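Local structure of probable adenylyl-sulfate kinase (Aeropyrum pernix, 2YVU) at residues K12-W17 and P113-Y118; E40-E45 and G85-C90; I77-A82 and V107-I112; V119-E124 and D164-T169. The protein probably phosphorylates adenosine 5'-phosphosulfate with ATP to give 3'-phosphoadenylyl sulfate, the activated form of sulfate. All coordinates share one frame; numbering follows the deposited sequence.

Contact 1 of 4, residues K12-W17 and P113-Y118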
loop_
_atom_site.group_PDB
_atom_site.type_symbol
_atom_site.label_atom_id
_atom_site.label_comp_id
_atom_site.label_asym_id
_atom_site.label_seq_id
_atom_site.Cartn_x
_atom_site.Cartn_y
_atom_site.Cartn_z
ATOM N N LYS A 12 -7.569 15.950 3.291
ATOM C CA LYS A 12 -6.889 15.218 2.225
ATOM C C LYS A 12 -5.416 15.579 2.125
ATOM O O LYS A 12 -5.034 16.744 2.276
ATOM C CB LYS A 12 -7.575 15.471 0.883
ATOM C CG LYS A 12 -9.048 15.070 0.842
ATOM C CD LYS A 12 -9.253 13.568 1.006
ATOM C CE LYS A 12 -10.745 13.224 1.155
ATOM N NZ LYS A 12 -11.006 11.777 1.459
ATOM N N GLY A 13 -4.584 14.572 1.875
ATOM C CA GLY A 13 -3.163 14.822 1.769
ATOM C C GLY A 13 -2.801 15.070 0.320
ATOM O O GLY A 13 -3.654 15.463 -0.475
ATOM N N ILE A 14 -1.540 14.833 -0.029
ATOM C CA ILE A 14 -1.070 15.035 -1.402
ATOM C C ILE A 14 -0.022 13.975 -1.693
ATOM O O ILE A 14 0.435 13.297 -0.783
ATOM C CB ILE A 14 -0.373 16.416 -1.590
ATOM C CG1 ILE A 14 0.835 16.516 -0.654
ATOM C CG2 ILE A 14 -1.361 17.561 -1.318
ATOM C CD1 ILE A 14 1.639 17.803 -0.830
ATOM N N VAL A 15 0.351 13.835 -2.959
ATOM C CA VAL A 15 1.379 12.875 -3.359
ATOM C C VAL A 15 2.496 13.670 -4.021
ATOM O O VAL A 15 2.283 14.341 -5.039
ATOM C CB VAL A 15 0.846 11.810 -4.388
ATOM C CG1 VAL A 15 2.001 10.825 -4.788
ATOM C CG2 VAL A 15 -0.290 11.036 -3.787
ATOM N N VAL A 16 3.672 13.640 -3.410
ATOM C CA VAL A 16 4.820 14.324 -3.964
ATOM C C VAL A 16 5.627 13.199 -4.604
ATOM O O VAL A 16 6.105 12.293 -3.908
ATOM C CB VAL A 16 5.658 15.012 -2.863
ATOM C CG1 VAL A 16 6.855 15.693 -3.495
ATOM C CG2 VAL A 16 4.804 15.974 -2.087
ATOM N N TRP A 17 5.758 13.254 -5.926
ATOM C CA TRP A 17 6.462 12.230 -6.688
ATOM C C TRP A 17 7.831 12.673 -7.192
ATOM O O TRP A 17 7.930 13.424 -8.181
ATOM C CB TRP A 17 5.592 11.796 -7.866
ATOM C CG TRP A 17 6.081 10.557 -8.555
ATOM C CD1 TRP A 17 7.014 10.483 -9.561
ATOM C CD2 TRP A 17 5.751 9.209 -8.214
ATOM N NE1 TRP A 17 7.288 9.163 -9.860
ATOM C CE2 TRP A 17 6.535 8.362 -9.041
ATOM C CE3 TRP A 17 4.872 8.626 -7.285
ATOM C CZ2 TRP A 17 6.477 6.974 -8.954
ATOM C CZ3 TRP A 17 4.815 7.250 -7.204
ATOM C CH2 TRP A 17 5.615 6.434 -8.034
ATOM N N PRO A 113 -4.021 16.042 -5.229
ATOM C CA PRO A 113 -2.978 16.798 -5.919
ATOM C C PRO A 113 -1.758 15.896 -6.123
ATOM O O PRO A 113 -1.354 15.189 -5.201
ATOM C CB PRO A 113 -2.679 17.934 -4.951
ATOM C CG PRO A 113 -4.002 18.152 -4.300
ATOM C CD PRO A 113 -4.468 16.753 -4.024
ATOM N N PHE A 114 -1.189 15.914 -7.325
ATOM C CA PHE A 114 -0.021 15.091 -7.618
ATOM C C PHE A 114 1.090 16.010 -8.101
ATOM O O PHE A 114 1.023 16.552 -9.205
ATOM C CB PHE A 114 -0.371 14.042 -8.683
ATOM C CG PHE A 114 0.764 13.095 -9.016
ATOM C CD1 PHE A 114 1.643 13.371 -10.067
ATOM C CD2 PHE A 114 0.933 11.913 -8.299
ATOM C CE1 PHE A 114 2.664 12.479 -10.401
ATOM C CE2 PHE A 114 1.956 11.007 -8.621
ATOM C CZ PHE A 114 2.822 11.287 -9.674
ATOM N N LEU A 115 2.111 16.186 -7.269
ATOM C CA LEU A 115 3.223 17.066 -7.615
ATOM C C LEU A 115 4.428 16.307 -8.153
ATOM O O LEU A 115 5.149 15.649 -7.402
ATOM C CB LEU A 115 3.656 17.885 -6.389
ATOM C CG LEU A 115 2.532 18.662 -5.707
ATOM C CD1 LEU A 115 3.022 19.323 -4.425
ATOM C CD2 LEU A 115 2.006 19.679 -6.682
ATOM N N GLU A 116 4.646 16.405 -9.455
ATOM C CA GLU A 116 5.770 15.736 -10.090
ATOM C C GLU A 116 6.991 16.649 -9.977
ATOM O O GLU A 116 7.059 17.719 -10.591
ATOM C CB GLU A 116 5.431 15.437 -11.544
ATOM C CG GLU A 116 6.501 14.694 -12.313
ATOM C CD GLU A 116 5.949 14.106 -13.606
ATOM O OE1 GLU A 116 4.910 14.591 -14.083
ATOM O OE2 GLU A 116 6.547 13.162 -14.148
ATOM N N ILE A 117 7.942 16.214 -9.166
ATOM C CA ILE A 117 9.158 16.970 -8.893
ATOM C C ILE A 117 10.355 16.381 -9.623
ATOM O O ILE A 117 10.783 15.247 -9.346
ATOM C CB ILE A 117 9.466 16.946 -7.381
ATOM C CG1 ILE A 117 8.198 17.312 -6.603
ATOM C CG2 ILE A 117 10.715 17.806 -7.072
ATOM C CD1 ILE A 117 7.619 18.719 -6.910
ATOM N N TYR A 118 10.919 17.156 -10.537
ATOM C CA TYR A 118 12.076 16.681 -11.279
ATOM C C TYR A 118 13.381 17.019 -10.565
ATOM O O TYR A 118 13.767 18.189 -10.461
ATOM C CB TYR A 118 12.061 17.260 -12.705
ATOM C CG TYR A 118 13.248 16.863 -13.575
ATOM C CD1 TYR A 118 13.858 15.615 -13.448
ATOM C CD2 TYR A 118 13.718 17.716 -14.565
ATOM C CE1 TYR A 118 14.918 15.223 -14.295
ATOM C CE2 TYR A 118 14.770 17.336 -15.416
ATOM C CZ TYR A 118 15.363 16.090 -15.272
ATOM O OH TYR A 118 16.415 15.728 -16.101
#
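V15 and W17 pair with P113, L115 and I117 as neighbouring parallel strands, 14-19 beside 114-120, inside the parallel sheet of a P-loop kinase fold. The donors and acceptors match one for one: V15 N gives its proton to P113 O at 3.1 Å, and V15 O accepts from L115 N at 2.9 Å. W17 repeats the pattern one step on, its N bound to L115 O and its O taking I117 N, all four bonds close to straight. V16 turns its backbone the other way and is satisfied by V88 and C90 of strand 87-91, while E116 bonds through its backbone to Q160. On the face carrying V15, F114 and W17, helix 97-109 closes over the rings through V103 and V107. There the E116 carboxylate has both oxygens held in salt bridges, by R100 and R104. The indole NE1 of W17 bonds to S94 OG, the hydroxyl of the probable phosphoserine intermediate. On the other face V16 CG1 meets I117 CG1 at 3.8 Å and I14 CD1 meets L115 CD1 at 4.1 Å, under helix 170-184. W17 has CG anti to its backbone N (chi1 -168°), and its five-membered ring lies slid off the F114 ring, planes 28° apart, with F114 CZ 3.3 Å from W17 CB.

Contact 2 of 4, residues E40-E45 and G85-C90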
loop_
_atom_site.group_PDB
_atom_site.type_symbol
_atom_site.label_atom_id
_atom_site.label_comp_id
_atom_site.label_asym_id
_atom_site.label_seq_id
_atom_site.Cartn_x
_atom_site.Cartn_y
_atom_site.Cartn_z
ATOM N N GLU A 40 6.481 19.349 12.096
ATOM C CA GLU A 40 5.416 20.350 12.153
ATOM C C GLU A 40 4.092 19.685 12.504
ATOM O O GLU A 40 3.067 20.349 12.608
ATOM C CB GLU A 40 5.278 21.089 10.819
ATOM C CG GLU A 40 6.445 22.000 10.508
ATOM C CD GLU A 40 6.210 22.864 9.278
ATOM O OE1 GLU A 40 5.049 23.003 8.846
ATOM O OE2 GLU A 40 7.195 23.422 8.755
ATOM N N GLY A 41 4.120 18.365 12.653
ATOM C CA GLY A 41 2.919 17.631 13.025
ATOM C C GLY A 41 2.047 17.019 11.944
ATOM O O GLY A 41 0.945 16.574 12.231
ATOM N N TYR A 42 2.505 16.999 10.702
ATOM C CA TYR A 42 1.689 16.414 9.638
ATOM C C TYR A 42 1.930 14.913 9.596
ATOM O O TYR A 42 2.989 14.440 10.000
ATOM C CB TYR A 42 2.071 16.991 8.275
ATOM C CG TYR A 42 1.652 18.427 8.035
ATOM C CD1 TYR A 42 0.339 18.737 7.702
ATOM C CD2 TYR A 42 2.581 19.460 8.083
ATOM C CE1 TYR A 42 -0.039 20.047 7.412
ATOM C CE2 TYR A 42 2.214 20.781 7.798
ATOM C CZ TYR A 42 0.900 21.063 7.458
ATOM O OH TYR A 42 0.513 22.346 7.119
ATOM N N ARG A 43 0.945 14.170 9.101
ATOM C CA ARG A 43 1.074 12.726 8.936
ATOM C C ARG A 43 1.811 12.623 7.617
ATOM O O ARG A 43 1.343 13.166 6.613
ATOM C CB ARG A 43 -0.290 12.072 8.755
ATOM C CG ARG A 43 -1.337 12.485 9.765
ATOM C CD ARG A 43 -1.393 11.498 10.889
ATOM N NE ARG A 43 -2.760 11.346 11.377
ATOM C CZ ARG A 43 -3.120 10.470 12.309
ATOM N NH1 ARG A 43 -2.203 9.673 12.848
ATOM N NH2 ARG A 43 -4.389 10.393 12.700
ATOM N N VAL A 44 2.944 11.926 7.609
ATOM C CA VAL A 44 3.750 11.774 6.400
ATOM C C VAL A 44 4.259 10.343 6.219
ATOM O O VAL A 44 4.544 9.646 7.202
ATOM C CB VAL A 44 5.010 12.667 6.455
ATOM C CG1 VAL A 44 5.727 12.637 5.105
ATOM C CG2 VAL A 44 4.638 14.105 6.837
ATOM N N GLU A 45 4.330 9.898 4.968
ATOM C CA GLU A 45 4.892 8.591 4.663
ATOM C C GLU A 45 5.787 8.760 3.468
ATOM O O GLU A 45 5.396 9.378 2.479
ATOM C CB GLU A 45 3.829 7.564 4.339
ATOM C CG GLU A 45 2.992 7.179 5.533
ATOM C CD GLU A 45 3.779 6.359 6.532
ATOM O OE1 GLU A 45 4.887 5.909 6.194
ATOM O OE2 GLU A 45 3.280 6.146 7.638
ATOM N N GLY A 85 -5.759 11.781 4.541
ATOM C CA GLY A 85 -5.024 12.867 5.178
ATOM C C GLY A 85 -3.512 12.829 5.236
ATOM O O GLY A 85 -2.908 13.703 5.831
ATOM N N VAL A 86 -2.892 11.854 4.585
ATOM C CA VAL A 86 -1.457 11.722 4.620
ATOM C C VAL A 86 -0.716 12.391 3.467
ATOM O O VAL A 86 -1.151 12.339 2.322
ATOM C CB VAL A 86 -1.074 10.232 4.609
ATOM C CG1 VAL A 86 0.437 10.080 4.700
ATOM C CG2 VAL A 86 -1.792 9.499 5.746
ATOM N N ILE A 87 0.415 13.006 3.782
ATOM C CA ILE A 87 1.269 13.615 2.774
ATOM C C ILE A 87 2.193 12.475 2.355
ATOM O O ILE A 87 3.005 12.003 3.155
ATOM C CB ILE A 87 2.099 14.780 3.367
ATOM C CG1 ILE A 87 1.163 15.951 3.738
ATOM C CG2 ILE A 87 3.164 15.231 2.345
ATOM C CD1 ILE A 87 1.868 17.132 4.428
ATOM N N VAL A 88 2.061 12.020 1.112
ATOM C CA VAL A 88 2.866 10.896 0.649
ATOM C C VAL A 88 4.003 11.346 -0.224
ATOM O O VAL A 88 3.777 11.879 -1.308
ATOM C CB VAL A 88 2.025 9.923 -0.153
ATOM C CG1 VAL A 88 2.819 8.591 -0.389
ATOM C CG2 VAL A 88 0.713 9.681 0.581
ATOM N N ILE A 89 5.223 11.158 0.256
ATOM C CA ILE A 89 6.392 11.556 -0.524
ATOM C C ILE A 89 6.977 10.305 -1.172
ATOM O O ILE A 89 7.385 9.353 -0.487
ATOM C CB ILE A 89 7.422 12.269 0.376
ATOM C CG1 ILE A 89 6.760 13.502 1.021
ATOM C CG2 ILE A 89 8.634 12.716 -0.447
ATOM C CD1 ILE A 89 7.501 14.015 2.265
ATOM N N CYS A 90 6.995 10.293 -2.502
ATOM C CA CYS A 90 7.486 9.130 -3.233
ATOM C C CYS A 90 8.803 9.335 -3.969
ATOM O O CYS A 90 9.002 10.349 -4.633
ATOM C CB CYS A 90 6.438 8.670 -4.252
ATOM S SG CYS A 90 4.888 8.160 -3.576
HETATM O O HOH W 1 -1.130 15.182 7.288
#
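V44 and E45 lie alongside I87 and V88 as parallel strand partners, and here the packing is close. R43 O accepts an almost straight bond from I87 N at 3.0 Å (177°); E45 N then bonds to I87 O, and E45 O takes I89 N at 2.9 Å. Beside this ladder V44 CG1, anti to its backbone N (chi1 -172°), comes within 3.6 Å of I89 CD1 and 3.4 Å of I87 O. Helix 26-39 covers that face, L37 and Q38 on V44, A30 and L33 on I89. On the other face E45 CG reaches V86 CG1 at 4.0 Å before the chain bends at chi2 and carries the carboxylate away to R83 and N84 of the second subunit.

Toward E40 the two segments diverge and the contact becomes looser. Water 1 bridges the gap, accepting from R43 N at 2.9 Å and donating to G85 O at 2.7 Å, in place of a direct backbone bond. I87 CD1 makes an off-centre CH-pi contact with the Y42 ring, 4.3 Å from the centroid, while K8 makes a cation-pi contact with the same ring. The R43 guanidinium leads away to the carbonyls of I10 and E11 of the second subunit. G85, at positive phi, ends helix 64-82 in a Schellman motif and turns the chain into strand 87-91. Strand 44-48, helix 64-82 and strand 87-91 thus form a beta-alpha-beta crossover that joins two neighbouring parallel strands of the P-loop kinase sheet.

Contact 3 of 4, residues I77-A82 and V107-I112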
loop_
_atom_site.group_PDB
_atom_site.type_symbol
_atom_site.label_atom_id
_atom_site.label_comp_id
_atom_site.label_asym_id
_atom_site.label_seq_id
_atom_site.Cartn_x
_atom_site.Cartn_y
_atom_site.Cartn_z
ATOM N N ILE A 77 -1.401 2.717 -3.313
ATOM C CA ILE A 77 -1.058 2.815 -1.900
ATOM C C ILE A 77 -0.979 4.302 -1.560
ATOM O O ILE A 77 -1.455 4.740 -0.520
ATOM C CB ILE A 77 0.299 2.154 -1.614
ATOM C CG1 ILE A 77 0.212 0.649 -1.912
ATOM C CG2 ILE A 77 0.742 2.451 -0.191
ATOM C CD1 ILE A 77 1.563 -0.122 -1.816
ATOM N N ALA A 78 -0.379 5.072 -2.452
ATOM C CA ALA A 78 -0.264 6.517 -2.249
ATOM C C ALA A 78 -1.649 7.172 -2.238
ATOM O O ALA A 78 -1.917 8.055 -1.453
ATOM C CB ALA A 78 0.582 7.136 -3.362
ATOM N N ARG A 79 -2.524 6.731 -3.128
ATOM C CA ARG A 79 -3.862 7.294 -3.210
ATOM C C ARG A 79 -4.658 6.998 -1.923
ATOM O O ARG A 79 -5.325 7.880 -1.364
ATOM C CB ARG A 79 -4.552 6.730 -4.459
ATOM C CG ARG A 79 -6.058 6.927 -4.536
ATOM C CD ARG A 79 -6.573 6.497 -5.918
ATOM N NE ARG A 79 -8.033 6.454 -6.014
ATOM C CZ ARG A 79 -8.704 6.238 -7.148
ATOM N NH1 ARG A 79 -8.059 6.053 -8.294
ATOM N NH2 ARG A 79 -10.027 6.191 -7.139
ATOM N N LEU A 80 -4.574 5.757 -1.445
ATOM C CA LEU A 80 -5.268 5.381 -0.227
ATOM C C LEU A 80 -4.763 6.194 0.961
ATOM O O LEU A 80 -5.545 6.671 1.769
ATOM C CB LEU A 80 -5.065 3.898 0.065
ATOM C CG LEU A 80 -6.189 2.917 -0.276
ATOM C CD1 LEU A 80 -6.848 3.275 -1.572
ATOM C CD2 LEU A 80 -5.586 1.506 -0.333
ATOM N N LEU A 81 -3.457 6.339 1.087
ATOM C CA LEU A 81 -2.935 7.096 2.222
ATOM C C LEU A 81 -3.360 8.562 2.118
ATOM O O LEU A 81 -3.833 9.170 3.089
ATOM C CB LEU A 81 -1.403 6.995 2.270
ATOM C CG LEU A 81 -0.791 5.660 2.752
ATOM C CD1 LEU A 81 0.693 5.584 2.370
ATOM C CD2 LEU A 81 -0.947 5.533 4.263
ATOM N N ALA A 82 -3.211 9.121 0.926
ATOM C CA ALA A 82 -3.526 10.526 0.725
ATOM C C ALA A 82 -4.996 10.865 0.935
ATOM O O ALA A 82 -5.310 11.931 1.466
ATOM C CB ALA A 82 -3.055 10.974 -0.666
ATOM N N VAL A 107 -3.711 8.859 -9.029
ATOM C CA VAL A 107 -3.807 9.792 -7.889
ATOM C C VAL A 107 -4.841 10.920 -8.124
ATOM O O VAL A 107 -5.682 11.214 -7.248
ATOM C CB VAL A 107 -2.408 10.412 -7.572
ATOM C CG1 VAL A 107 -2.510 11.459 -6.468
ATOM C CG2 VAL A 107 -1.424 9.271 -7.132
ATOM N N GLU A 108 -4.800 11.520 -9.313
ATOM C CA GLU A 108 -5.691 12.630 -9.650
ATOM C C GLU A 108 -7.152 12.226 -9.705
ATOM O O GLU A 108 -8.025 13.032 -9.414
ATOM C CB GLU A 108 -5.264 13.274 -10.975
ATOM C CG GLU A 108 -3.867 13.854 -10.895
ATOM C CD GLU A 108 -3.525 14.779 -12.036
ATOM O OE1 GLU A 108 -4.000 14.551 -13.170
ATOM O OE2 GLU A 108 -2.752 15.729 -11.801
ATOM N N GLU A 109 -7.403 10.980 -10.076
ATOM C CA GLU A 109 -8.752 10.452 -10.142
ATOM C C GLU A 109 -9.434 10.653 -8.782
ATOM O O GLU A 109 -10.565 11.107 -8.703
ATOM C CB GLU A 109 -8.692 8.965 -10.505
ATOM C CG GLU A 109 -9.977 8.203 -10.268
ATOM C CD GLU A 109 -9.871 6.733 -10.657
ATOM O OE1 GLU A 109 -10.730 5.940 -10.216
ATOM O OE2 GLU A 109 -8.935 6.372 -11.404
ATOM N N GLU A 110 -8.730 10.323 -7.711
ATOM C CA GLU A 110 -9.269 10.480 -6.365
ATOM C C GLU A 110 -9.424 11.963 -6.036
ATOM O O GLU A 110 -9.945 12.314 -4.980
ATOM C CB GLU A 110 -8.302 9.855 -5.353
ATOM C CG GLU A 110 -8.776 9.848 -3.907
ATOM C CD GLU A 110 -9.848 8.802 -3.660
ATOM O OE1 GLU A 110 -10.802 9.096 -2.908
ATOM O OE2 GLU A 110 -9.727 7.679 -4.207
ATOM N N GLY A 111 -8.945 12.834 -6.920
ATOM C CA GLY A 111 -9.022 14.265 -6.649
ATOM C C GLY A 111 -7.842 14.734 -5.802
ATOM O O GLY A 111 -7.839 15.831 -5.248
ATOM N N ILE A 112 -6.814 13.897 -5.717
ATOM C CA ILE A 112 -5.626 14.217 -4.932
ATOM C C ILE A 112 -4.555 14.926 -5.749
ATOM O O ILE A 112 -4.211 14.489 -6.844
ATOM C CB ILE A 112 -5.015 12.926 -4.338
ATOM C CG1 ILE A 112 -6.051 12.251 -3.450
ATOM C CG2 ILE A 112 -3.748 13.244 -3.543
ATOM C CD1 ILE A 112 -5.628 10.886 -2.963
#
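A salt-bridge network of R79, E109 and E110 joins helix 64-82 to the C-terminal end of helix 97-109, two helices of the P-loop kinase fold, away from the annotated sites. The R79 chain is extended from CG to NE, with CG anti to the backbone N (chi1 166°), and brings its guanidinium between the two glutamates. R79 NE bonds to E110 OE2 at 2.8 Å, using the anti lone pair of that oxygen, which lies 20° out of the guanidinium plane; the bond from R79 NH2 to the same oxygen is weak. E110 OE2 is also salt-bridged to R83, so two arginines share it. At the guanidinium edge R79 NH2 bonds to E109 OE1 at 3.2 Å; the oxygen lies in the guanidinium plane, but the approach is from well above the carboxylate plane. E110 N sits 4.1 Å above the centre of one face of the R79 guanidinium. The arginine would be expected to favour the ionised form of both glutamates. Behind E110, G111 at positive phi ends the helix in a Schellman motif, with G111 N bonded to E108 O at 2.7 Å, and turns I112 in toward the core, where it also touches V15. I112 CD1 lies 3.4 Å from the carbonyl R79 O, and its 3.5 Å approach to A82 CB is tighter than usual for two carbons.

Contact 4 of 4, residues V119-E124 and D164-T169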
loop_
_atom_site.group_PDB
_atom_site.type_symbol
_atom_site.label_atom_id
_atom_site.label_comp_id
_atom_site.label_asym_id
_atom_site.label_seq_id
_atom_site.Cartn_x
_atom_site.Cartn_y
_atom_site.Cartn_z
ATOM N N VAL A 119 14.044 15.976 -10.066
ATOM C CA VAL A 119 15.327 16.081 -9.386
ATOM C C VAL A 119 16.334 15.906 -10.529
ATOM O O VAL A 119 16.604 14.796 -10.995
ATOM C CB VAL A 119 15.464 14.973 -8.325
ATOM C CG1 VAL A 119 16.787 15.123 -7.558
ATOM C CG2 VAL A 119 14.272 15.045 -7.371
ATOM N N LYS A 120 16.884 17.032 -10.957
ATOM C CA LYS A 120 17.763 17.099 -12.114
ATOM C C LYS A 120 19.261 16.965 -11.906
ATOM O O LYS A 120 19.880 17.747 -11.171
ATOM C CB LYS A 120 17.439 18.399 -12.857
ATOM C CG LYS A 120 18.306 18.711 -14.058
ATOM C CD LYS A 120 17.750 19.948 -14.755
ATOM C CE LYS A 120 18.519 20.271 -16.030
ATOM N NZ LYS A 120 19.954 20.575 -15.741
ATOM N N ALA A 121 19.816 15.970 -12.593
ATOM C CA ALA A 121 21.230 15.622 -12.576
ATOM C C ALA A 121 21.541 14.839 -13.862
ATOM O O ALA A 121 20.815 13.925 -14.221
ATOM C CB ALA A 121 21.538 14.755 -11.356
ATOM N N SER A 122 22.619 15.179 -14.557
ATOM C CA SER A 122 22.938 14.457 -15.779
ATOM C C SER A 122 23.436 13.063 -15.473
ATOM O O SER A 122 23.875 12.770 -14.361
ATOM C CB SER A 122 24.015 15.185 -16.576
ATOM O OG SER A 122 25.269 15.026 -15.951
ATOM N N LEU A 123 23.366 12.207 -16.486
ATOM C CA LEU A 123 23.816 10.829 -16.407
ATOM C C LEU A 123 25.305 10.762 -16.055
ATOM O O LEU A 123 25.713 9.994 -15.199
ATOM C CB LEU A 123 23.612 10.161 -17.765
ATOM C CG LEU A 123 23.428 8.649 -17.860
ATOM C CD1 LEU A 123 24.035 8.200 -19.177
ATOM C CD2 LEU A 123 24.070 7.928 -16.689
ATOM N N GLU A 124 26.116 11.556 -16.742
ATOM C CA GLU A 124 27.551 11.548 -16.496
ATOM C C GLU A 124 27.814 12.054 -15.100
ATOM O O GLU A 124 28.757 11.627 -14.447
ATOM C CB GLU A 124 28.287 12.442 -17.496
ATOM C CG GLU A 124 28.155 12.012 -18.941
ATOM C CD GLU A 124 28.937 12.914 -19.887
ATOM O OE1 GLU A 124 29.011 14.138 -19.638
ATOM O OE2 GLU A 124 29.468 12.401 -20.891
ATOM N N ASP A 164 17.446 21.517 -9.251
ATOM C CA ASP A 164 18.746 21.338 -9.891
ATOM C C ASP A 164 19.776 20.951 -8.842
ATOM O O ASP A 164 20.242 21.804 -8.078
ATOM C CB ASP A 164 19.191 22.627 -10.590
ATOM C CG ASP A 164 20.391 22.398 -11.507
ATOM O OD1 ASP A 164 21.273 21.591 -11.149
ATOM O OD2 ASP A 164 20.458 23.024 -12.585
ATOM N N THR A 165 20.139 19.672 -8.800
ATOM C CA THR A 165 21.103 19.212 -7.813
ATOM C C THR A 165 22.561 19.513 -8.183
ATOM O O THR A 165 23.470 19.163 -7.441
ATOM C CB THR A 165 20.954 17.694 -7.538
ATOM O OG1 THR A 165 21.353 16.956 -8.693
ATOM C CG2 THR A 165 19.492 17.341 -7.202
ATOM N N GLU A 166 22.791 20.152 -9.326
ATOM C CA GLU A 166 24.164 20.477 -9.706
ATOM C C GLU A 166 24.476 21.935 -9.385
ATOM O O GLU A 166 25.593 22.269 -8.976
ATOM C CB GLU A 166 24.407 20.168 -11.198
ATOM C CG GLU A 166 24.836 18.703 -11.456
ATOM C CD GLU A 166 24.966 18.333 -12.940
ATOM O OE1 GLU A 166 24.117 17.559 -13.440
ATOM O OE2 GLU A 166 25.919 18.805 -13.607
ATOM N N SER A 167 23.468 22.788 -9.535
ATOM C CA SER A 167 23.605 24.215 -9.275
ATOM C C SER A 167 23.361 24.567 -7.822
ATOM O O SER A 167 24.016 25.451 -7.277
ATOM C CB SER A 167 22.596 25.006 -10.112
ATOM O OG SER A 167 22.542 24.522 -11.436
ATOM N N ASN A 168 22.408 23.884 -7.194
ATOM C CA ASN A 168 22.055 24.194 -5.810
ATOM C C ASN A 168 22.350 23.124 -4.792
ATOM O O ASN A 168 22.465 21.944 -5.131
ATOM C CB ASN A 168 20.568 24.555 -5.721
ATOM C CG ASN A 168 20.239 25.826 -6.466
ATOM O OD1 ASN A 168 19.683 25.795 -7.561
ATOM N ND2 ASN A 168 20.593 26.955 -5.878
ATOM N N THR A 169 22.444 23.550 -3.536
ATOM C CA THR A 169 22.713 22.644 -2.432
ATOM C C THR A 169 21.425 21.896 -2.052
ATOM O O THR A 169 20.331 22.261 -2.490
ATOM C CB THR A 169 23.177 23.411 -1.186
ATOM O OG1 THR A 169 22.137 24.296 -0.778
ATOM C CG2 THR A 169 24.442 24.230 -1.489
#
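The flat carboxylates of E166 and D164 serve different partners, E166 reaching across to the 119-124 segment and D164 binding within its own loop, where strands 114-120 and 161-164 of the parallel P-loop kinase sheet end. E166 OE1 is met nearly along its C-O axis by S122 N at 3.0 Å, in a nearly straight bond (170°). D164 OD1 takes two backbone donors: E166 N approaches nearly along the C-O axis, completing an Asx turn, and S167 N comes from above the carboxylate plane. D164 OD2 has K120 NZ nearby at 4.0 Å, too far for a salt bridge, though the lysine may still steady its negative charge. The carbonyl of K120 is another flat group with two donors. T165 N reaches K120 O at 3.1 Å in the carbonyl plane, whereas T165 OG1 donates to K120 O from above it at 3.0 Å. The hydroxyl stands between the backbone N and carbonyl carbon of T165 (chi1 68°), facing K120 O, and it also bonds to R129. S122 is the N-cap of helix 123-129, its OG bonded to E125 N. V119 touches S24 and K26 of the probable ATP-binding loop, placing this end of the sheet beside the probable nucleotide site. V119 CG1 packs against T165 CG2 at 3.5 Å.

How the contacts relate
Contacts 1, 2 and 4 run across one parallel sheet, contact 1 at its centre and the others toward its two outermost strands. Contacts 1 and 2 are buried and share the neighbouring strands 14-19 and 87-91. Contact 1 relies on backbone ladders and apolar packing, whereas contact 2 adds a bridging water at one end and is met by the second subunit through R43, E45 and V86. Contact 3 lies against contact 1 through V15 and V107, but links helices, adding an arginine-glutamate network near the surface to apolar contacts of I112. Contact 4, only partly buried, continues strand 114-120 and uses side-chain oxygens where the strands finish, on the opposite side of the chain's centre from contact 3.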